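PDB 1QW2: DUF1805 domain-containing protein from Thermoplasma acidophilum, which is of unknown function, belongs to the DUF1805 family, and forms a small beta/alpha fold that assembles into a tetramer. Local coordinates for residues A[13-17]-A[18-22]; A[47-50]-A[51-55]; A[93-96]-A[97-100]. All blocks are in the same frame, centred on the assembly; numbering follows the deposited sequence.

Contact 1. Residues A[13-17]-A[18-22]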
loop_
_atom_site.group_PDB
_atom_site.type_symbol
_atom_site.label_atom_id
_atom_site.label_comp_id
_atom_site.label_asym_id
_atom_site.label_seq_id
_atom_site.Cartn_x
_atom_site.Cartn_y
_atom_site.Cartn_z
ATOM N N ILE A 13 -7.837 -4.730 10.073
ATOM C CA ILE A 13 -8.085 -5.347 11.363
ATOM C C ILE A 13 -9.560 -5.304 11.713
ATOM O O ILE A 13 -10.306 -4.459 11.219
ATOM C CB ILE A 13 -7.283 -4.653 12.483
ATOM C CG1 ILE A 13 -7.733 -3.199 12.625
ATOM C CG2 ILE A 13 -5.794 -4.712 12.164
ATOM C CD1 ILE A 13 -7.073 -2.467 13.776
ATOM N N GLU A 14 -9.977 -6.235 12.564
ATOM C CA GLU A 14 -11.363 -6.303 12.987
ATOM C C GLU A 14 -11.432 -6.137 14.498
ATOM O O GLU A 14 -10.698 -6.790 15.242
ATOM C CB GLU A 14 -11.977 -7.642 12.571
ATOM C CG GLU A 14 -13.463 -7.758 12.853
ATOM C CD GLU A 14 -14.070 -9.001 12.237
ATOM O OE1 GLU A 14 -14.015 -9.137 10.995
ATOM O OE2 GLU A 14 -14.601 -9.843 12.991
ATOM N N ILE A 15 -12.310 -5.244 14.939
ATOM C CA ILE A 15 -12.496 -4.975 16.356
ATOM C C ILE A 15 -13.989 -4.854 16.613
ATOM O O ILE A 15 -14.670 -4.054 15.973
ATOM C CB ILE A 15 -11.817 -3.654 16.777
ATOM C CG1 ILE A 15 -10.332 -3.692 16.417
ATOM C CG2 ILE A 15 -11.995 -3.433 18.274
ATOM C CD1 ILE A 15 -9.600 -2.391 16.688
ATOM N N GLY A 16 -14.495 -5.652 17.546
ATOM C CA GLY A 16 -15.911 -5.607 17.855
ATOM C C GLY A 16 -16.774 -5.833 16.628
ATOM O O GLY A 16 -17.830 -5.219 16.484
ATOM N N GLY A 17 -16.315 -6.705 15.735
ATOM C CA GLY A 17 -17.070 -7.002 14.531
ATOM C C GLY A 17 -17.009 -5.946 13.443
ATOM O O GLY A 17 -17.674 -6.074 12.414
ATOM N N LYS A 18 -16.218 -4.901 13.660
ATOM C CA LYS A 18 -16.088 -3.838 12.669
ATOM C C LYS A 18 -14.706 -3.873 12.028
ATOM O O LYS A 18 -13.723 -4.234 12.672
ATOM C CB LYS A 18 -16.330 -2.472 13.317
ATOM C CG LYS A 18 -17.769 -2.247 13.757
ATOM C CD LYS A 18 -17.961 -0.846 14.319
ATOM C CE LYS A 18 -19.421 -0.579 14.658
ATOM N NZ LYS A 18 -19.946 -1.528 15.678
ATOM N N VAL A 19 -14.642 -3.501 10.754
ATOM C CA VAL A 19 -13.380 -3.499 10.022
ATOM C C VAL A 19 -12.747 -2.113 9.993
ATOM O O VAL A 19 -13.427 -1.108 9.777
ATOM C CB VAL A 19 -13.580 -3.984 8.571
ATOM C CG1 VAL A 19 -12.232 -4.123 7.879
ATOM C CG2 VAL A 19 -14.324 -5.311 8.566
ATOM N N TYR A 20 -11.436 -2.070 10.207
ATOM C CA TYR A 20 -10.690 -0.819 10.218
ATOM C C TYR A 20 -9.419 -0.976 9.401
ATOM O O TYR A 20 -8.894 -2.080 9.254
ATOM C CB TYR A 20 -10.302 -0.442 11.651
ATOM C CG TYR A 20 -11.471 -0.240 12.580
ATOM C CD1 TYR A 20 -12.045 1.017 12.748
ATOM C CD2 TYR A 20 -12.019 -1.315 13.276
ATOM C CE1 TYR A 20 -13.142 1.199 13.590
ATOM C CE2 TYR A 20 -13.111 -1.146 14.115
ATOM C CZ TYR A 20 -13.669 0.111 14.269
ATOM O OH TYR A 20 -14.751 0.268 15.104
ATOM N N GLN A 21 -8.922 0.135 8.874
ATOM C CA GLN A 21 -7.692 0.111 8.104
ATOM C C GLN A 21 -6.599 0.778 8.926
ATOM O O GLN A 21 -6.734 1.939 9.318
ATOM C CB GLN A 21 -7.872 0.859 6.781
ATOM C CG GLN A 21 -8.949 0.270 5.883
ATOM C CD GLN A 21 -8.626 -1.138 5.416
ATOM O OE1 GLN A 21 -9.472 -1.820 4.839
ATOM N NE2 GLN A 21 -7.395 -1.576 5.656
ATOM N N PHE A 22 -5.540 0.034 9.222
ATOM C CA PHE A 22 -4.414 0.580 9.964
ATOM C C PHE A 22 -3.312 0.861 8.956
ATOM O O PHE A 22 -2.980 0.010 8.129
ATOM C CB PHE A 22 -3.885 -0.405 11.008
ATOM C CG PHE A 22 -2.596 0.036 11.648
ATOM C CD1 PHE A 22 -2.569 1.127 12.513
ATOM C CD2 PHE A 22 -1.399 -0.611 11.353
ATOM C CE1 PHE A 22 -1.374 1.571 13.078
ATOM C CE2 PHE A 22 -0.197 -0.175 11.913
ATOM C CZ PHE A 22 -0.184 0.917 12.776
HETATM O O HOH W 1 -15.371 -1.665 17.057
#
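Ile13 and Tyr20 face each other as a hydrogen-bonded pair of a tight antiparallel beta hairpin, strands 3-15 and 18-25 joined by a type I' turn from Ile15 to Lys18. Backbone bonds come first. Ile13 N donates to Tyr20 O at 3.0 Å, and Tyr20 N returns a bond to Ile13 O, meeting its C=O almost end on (165°). At the turn, Ile15 N reaches Lys18 O within the carbonyl plane. The return bond, Lys18 N to Ile15 O at 2.9 Å, arrives from well above its carbonyl, 58° out of the plane and off the lone pairs. Gly16 and Gly17 supply the two positive phi angles of the turn, which suit glycine. Between these bonded pairs, Glu14 CA lies 3.2 Å from Lys18 O in a CA-H...O contact. Ile13 and Glu14 also pair antiparallel with a strand of the second subunit, which carries the sheet across the interface.

Apolar contacts gather on the face that carries Ile13, Ile15 and Tyr20. With chi1 at 63°, Ile13 holds CG1 between its own backbone N and carbonyl carbon, and from there CG1 meets Tyr20 CB at 3.9 Å. The ring runs back toward the turn, its CE2 atom 3.9 Å from Ile15 CB. Ile98 packs on both Ile15 and Tyr20, while Tyr2 of the second subunit covers Ile13 and Ile15.

Water supplies the last link. It donates to Ile15 O at 2.7 Å and is hydrogen-bonded to Tyr20 OH; Ile15 O also lies in the ring plane, at its edge. Ile15 O thus accepts two donors, Lys18 N and the water, and the water joins the phenol to the turn.

Contact 2. Residues A[47-50]-A[51-55]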
loop_
_atom_site.group_PDB
_atom_site.type_symbol
_atom_site.label_atom_id
_atom_site.label_comp_id
_atom_site.label_asym_id
_atom_site.label_seq_id
_atom_site.Cartn_x
_atom_site.Cartn_y
_atom_site.Cartn_z
ATOM N N LEU A 47 -1.462 14.772 12.946
ATOM C CA LEU A 47 -2.790 15.254 12.576
ATOM C C LEU A 47 -3.048 16.677 13.042
ATOM O O LEU A 47 -2.778 17.030 14.191
ATOM C CB LEU A 47 -3.884 14.351 13.154
ATOM C CG LEU A 47 -5.317 14.833 12.890
ATOM C CD1 LEU A 47 -5.610 14.773 11.401
ATOM C CD2 LEU A 47 -6.310 13.967 13.658
ATOM N N ASN A 48 -3.564 17.492 12.125
ATOM C CA ASN A 48 -3.923 18.875 12.414
ATOM C C ASN A 48 -5.416 18.842 12.748
ATOM O O ASN A 48 -6.250 18.725 11.850
ATOM C CB ASN A 48 -3.696 19.745 11.177
ATOM C CG ASN A 48 -3.903 21.215 11.454
ATOM O OD1 ASN A 48 -4.787 21.592 12.227
ATOM N ND2 ASN A 48 -3.097 22.057 10.812
HETATM N N MSE A 49 -5.750 18.927 14.035
HETATM C CA MSE A 49 -7.151 18.882 14.455
HETATM C C MSE A 49 -7.972 20.050 13.911
HETATM O O MSE A 49 -9.183 19.929 13.721
HETATM C CB MSE A 49 -7.236 18.836 15.986
HETATM C CG MSE A 49 -8.661 18.715 16.560
HETATM SE SE MSE A 49 -9.705 17.212 15.911
HETATM C CE MSE A 49 -8.674 15.767 16.669
ATOM N N GLU A 50 -7.329 21.184 13.652
ATOM C CA GLU A 50 -8.071 22.318 13.118
ATOM C C GLU A 50 -8.631 21.951 11.746
ATOM O O GLU A 50 -9.730 22.367 11.374
ATOM C CB GLU A 50 -7.177 23.554 13.012
ATOM C CG GLU A 50 -6.580 23.994 14.338
ATOM C CD GLU A 50 -5.944 25.370 14.266
ATOM O OE1 GLU A 50 -5.176 25.627 13.318
ATOM O OE2 GLU A 50 -6.208 26.192 15.166
ATOM N N THR A 51 -7.878 21.157 10.993
ATOM C CA THR A 51 -8.331 20.742 9.674
ATOM C C THR A 51 -9.488 19.754 9.809
ATOM O O THR A 51 -10.482 19.844 9.086
ATOM C CB THR A 51 -7.177 20.108 8.888
ATOM O OG1 THR A 51 -6.113 21.063 8.795
ATOM C CG2 THR A 51 -7.623 19.721 7.487
ATOM N N SER A 52 -9.367 18.814 10.741
ATOM C CA SER A 52 -10.427 17.839 10.961
ATOM C C SER A 52 -11.730 18.556 11.302
ATOM O O SER A 52 -12.800 18.181 10.814
ATOM C CB SER A 52 -10.060 16.895 12.112
ATOM O OG SER A 52 -8.888 16.159 11.816
ATOM N N ASN A 53 -11.645 19.572 12.156
ATOM C CA ASN A 53 -12.838 20.320 12.537
ATOM C C ASN A 53 -13.365 21.135 11.364
ATOM O O ASN A 53 -14.573 21.224 11.163
ATOM C CB ASN A 53 -12.558 21.261 13.714
ATOM C CG ASN A 53 -12.559 20.542 15.049
ATOM O OD1 ASN A 53 -13.301 19.584 15.248
ATOM N ND2 ASN A 53 -11.740 21.020 15.979
ATOM N N LYS A 54 -12.456 21.725 10.594
ATOM C CA LYS A 54 -12.846 22.537 9.450
ATOM C C LYS A 54 -13.726 21.768 8.476
ATOM O O LYS A 54 -14.738 22.288 8.004
ATOM C CB LYS A 54 -11.605 23.055 8.717
ATOM C CG LYS A 54 -11.908 23.741 7.395
ATOM C CD LYS A 54 -10.626 24.207 6.719
ATOM C CE LYS A 54 -10.908 24.825 5.356
ATOM N NZ LYS A 54 -9.656 25.294 4.698
ATOM N N VAL A 55 -13.350 20.527 8.184
ATOM C CA VAL A 55 -14.110 19.723 7.234
ATOM C C VAL A 55 -15.188 18.828 7.843
ATOM O O VAL A 55 -15.817 18.036 7.137
ATOM C CB VAL A 55 -13.163 18.879 6.336
ATOM C CG1 VAL A 55 -12.195 19.803 5.608
ATOM C CG2 VAL A 55 -12.401 17.849 7.165
#
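Asn48 turns its CG anti to the backbone N (chi1 -174°), and chi2 of -37° then swings OD1 over the first turn of helix 49-54, whereas Thr51 sets OG1 beside its own N (chi1 -58°), facing the Asn48 amide. This is a helix N-cap, at the start of the helix in the beta-alpha-beta unit that links strands 41-43 and 59-61. Asn48 OD1 accepts weak bonds from Glu50 N at 2.9 Å and from Thr51 N at 3.4 Å, the first strongly bent, the second less so. Asn48 O adds two more weak bonds, from Thr51 N and Ser52 N. The two side chains cross at about a right angle, with Thr51 OG1 3.5 Å from Asn48 CG; that hydroxyl is hydrogen-bonded to Gly45 O of the fourth subunit, and Asn48 ND2 to Leu47 O of that fourth subunit. An alanine at Asn48 would take away OD1 and ND2 together, and would probably leave the amides of Glu50 and Thr51 without their side-chain acceptor and Leu47 O across the interface without its donor.

Regular helical bonding follows, Asn53 N to Met49 O and Lys54 N to Glu50 O, each 2.9 Å. On the flank toward strand 59-61, selenomethionine Met49 bends at chi2, which brings its selenium to 3.8 Å from Ser52 CB. Asn53 crosses the Met49 chain obliquely, and its OD1 accepts from Gln81 N. Ser52 OG is hydrogen-bonded to Tyr41 OH, while the methyl Leu47 CD1 packs against that same OG at 3.6 Å.

Contact 3. Residues A[93-96]-A[97-100]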
loop_
_atom_site.group_PDB
_atom_site.type_symbol
_atom_site.label_atom_id
_atom_site.label_comp_id
_atom_site.label_asym_id
_atom_site.label_seq_id
_atom_site.Cartn_x
_atom_site.Cartn_y
_atom_site.Cartn_z
ATOM N N VAL A 93 -9.561 6.242 26.332
ATOM C CA VAL A 93 -8.577 5.328 25.764
ATOM C C VAL A 93 -9.164 4.927 24.413
ATOM O O VAL A 93 -10.319 4.511 24.333
ATOM C CB VAL A 93 -8.390 4.074 26.642
ATOM C CG1 VAL A 93 -7.379 3.133 25.996
ATOM C CG2 VAL A 93 -7.932 4.484 28.035
ATOM N N LEU A 94 -8.375 5.059 23.350
ATOM C CA LEU A 94 -8.863 4.751 22.009
ATOM C C LEU A 94 -9.617 3.427 21.883
ATOM O O LEU A 94 -10.688 3.375 21.281
ATOM C CB LEU A 94 -7.706 4.786 21.002
ATOM C CG LEU A 94 -8.100 4.602 19.534
ATOM C CD1 LEU A 94 -9.108 5.669 19.134
ATOM C CD2 LEU A 94 -6.860 4.685 18.651
ATOM N N ARG A 95 -9.065 2.361 22.448
ATOM C CA ARG A 95 -9.710 1.050 22.371
ATOM C C ARG A 95 -11.148 1.089 22.883
ATOM O O ARG A 95 -12.015 0.367 22.388
ATOM C CB ARG A 95 -8.909 0.026 23.180
ATOM C CG ARG A 95 -9.404 -1.407 23.044
ATOM C CD ARG A 95 -9.173 -1.947 21.638
ATOM N NE ARG A 95 -9.658 -3.316 21.488
ATOM C CZ ARG A 95 -10.939 -3.668 21.553
ATOM N NH1 ARG A 95 -11.874 -2.751 21.763
ATOM N NH2 ARG A 95 -11.287 -4.940 21.408
ATOM N N ASN A 96 -11.398 1.948 23.867
ATOM C CA ASN A 96 -12.721 2.070 24.469
ATOM C C ASN A 96 -13.737 2.866 23.651
ATOM O O ASN A 96 -14.931 2.846 23.955
ATOM C CB ASN A 96 -12.599 2.692 25.864
ATOM C CG ASN A 96 -11.851 1.802 26.843
ATOM O OD1 ASN A 96 -11.527 2.221 27.956
ATOM N ND2 ASN A 96 -11.581 0.565 26.438
ATOM N N VAL A 97 -13.278 3.564 22.616
ATOM C CA VAL A 97 -14.195 4.353 21.800
ATOM C C VAL A 97 -14.039 4.134 20.300
ATOM O O VAL A 97 -14.732 4.767 19.506
ATOM C CB VAL A 97 -14.035 5.865 22.080
ATOM C CG1 VAL A 97 -14.295 6.150 23.557
ATOM C CG2 VAL A 97 -12.643 6.330 21.676
ATOM N N ILE A 98 -13.143 3.231 19.913
ATOM C CA ILE A 98 -12.899 2.957 18.498
ATOM C C ILE A 98 -14.166 2.509 17.772
ATOM O O ILE A 98 -14.322 2.740 16.573
ATOM C CB ILE A 98 -11.807 1.875 18.330
ATOM C CG1 ILE A 98 -11.318 1.846 16.882
ATOM C CG2 ILE A 98 -12.354 0.513 18.726
ATOM C CD1 ILE A 98 -10.600 3.100 16.461
ATOM N N ASP A 99 -15.071 1.868 18.503
ATOM C CA ASP A 99 -16.317 1.395 17.918
ATOM C C ASP A 99 -17.092 2.541 17.271
ATOM O O ASP A 99 -17.833 2.337 16.310
ATOM C CB ASP A 99 -17.179 0.739 19.000
ATOM C CG ASP A 99 -17.600 1.719 20.077
ATOM O OD1 ASP A 99 -18.507 2.537 19.819
ATOM O OD2 ASP A 99 -17.015 1.677 21.179
ATOM N N LYS A 100 -16.915 3.750 17.796
ATOM C CA LYS A 100 -17.616 4.912 17.266
ATOM C C LYS A 100 -16.998 5.475 15.989
ATOM O O LYS A 100 -17.524 6.422 15.400
ATOM C CB LYS A 100 -17.707 5.998 18.342
ATOM C CG LYS A 100 -18.559 5.570 19.532
ATOM C CD LYS A 100 -18.589 6.606 20.642
ATOM C CE LYS A 100 -19.540 6.171 21.749
ATOM N NZ LYS A 100 -19.622 7.167 22.850
HETATM O O HOH W 2 -14.656 0.459 21.392
HETATM O O HOH W 3 -17.999 3.231 23.020
#
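Leu94, in a short, weakly bonded helix, and Ile98, four residues on, direct their outer methyls at one another, CD1 to CD1 at 4.0 Å, with the chains at a slant. Each first torsion places the long branch anti to the backbone N, Leu94 CG at -175° and Ile98 CG1 at -166°, and the bend at chi2 in each then brings the CD1 methyls together. The other branch of Ile98, CG2, turns back over the preceding turn to lie 3.7 Å from Arg95 O. Ile98 also packs on Ile15 of strand 3-15.

Val97 sits on another side of the turn. Its CG2 lies 3.6 Å from Leu94 O and more loosely against Leu94 CD1, while CG1 rests on the Asn96 carbonyl; beyond the helix Val97 packs on Ile88 and Asp92. Arg95 carries its guanidinium past Ile15, loosely and obliquely by Ile98 CG2, and its NH2 bonds to Asn1 O of the second subunit.

Beneath these side chains, Leu94 O takes two N-H groups. Val97 N comes at 2.9 Å from above the carbonyl plane, off the lone pairs, in an i to i+3 bond of the 3-10 kind; Ile98 N gives a weak bond bent to 122°. On the polar flank, Asp99 folds its carboxylate back, and OD2 accepts from two waters. One of them also donates to Arg95 O and accepts from Asp99 N, and the other donates to Asn96 O at 3.2 Å.

The turn thus has an oily flank closed by Leu94 and Ile98 and a hydrated one where Asp99 is linked through water to the carbonyls of Arg95 and Asn96: each water that donates to OD2 also donates to one of these backbone oxygens.

Overall arrangement
The three contacts follow in series along the chain. Contact 1 is the hairpin of strands 3-15 and 18-25 at the edge of the chain's own sheet, which the second subunit extends, contact 2 the helix between strands 41-43 and 59-61, and contact 3 the last short helix. Contacts 1 and 2 lie on opposite sides of the chain's centre, their own centres about 23 Å apart. Contact 3, with its centre about 11 Å from that of contact 1, touches the hairpin: Tyr20 OH lies 2.9 Å from Ile98 O, a probable hydrogen bond. Contacts 2 and 3 do not touch. All three meet other subunits, so the tetramer is built from widely separated parts of the fold.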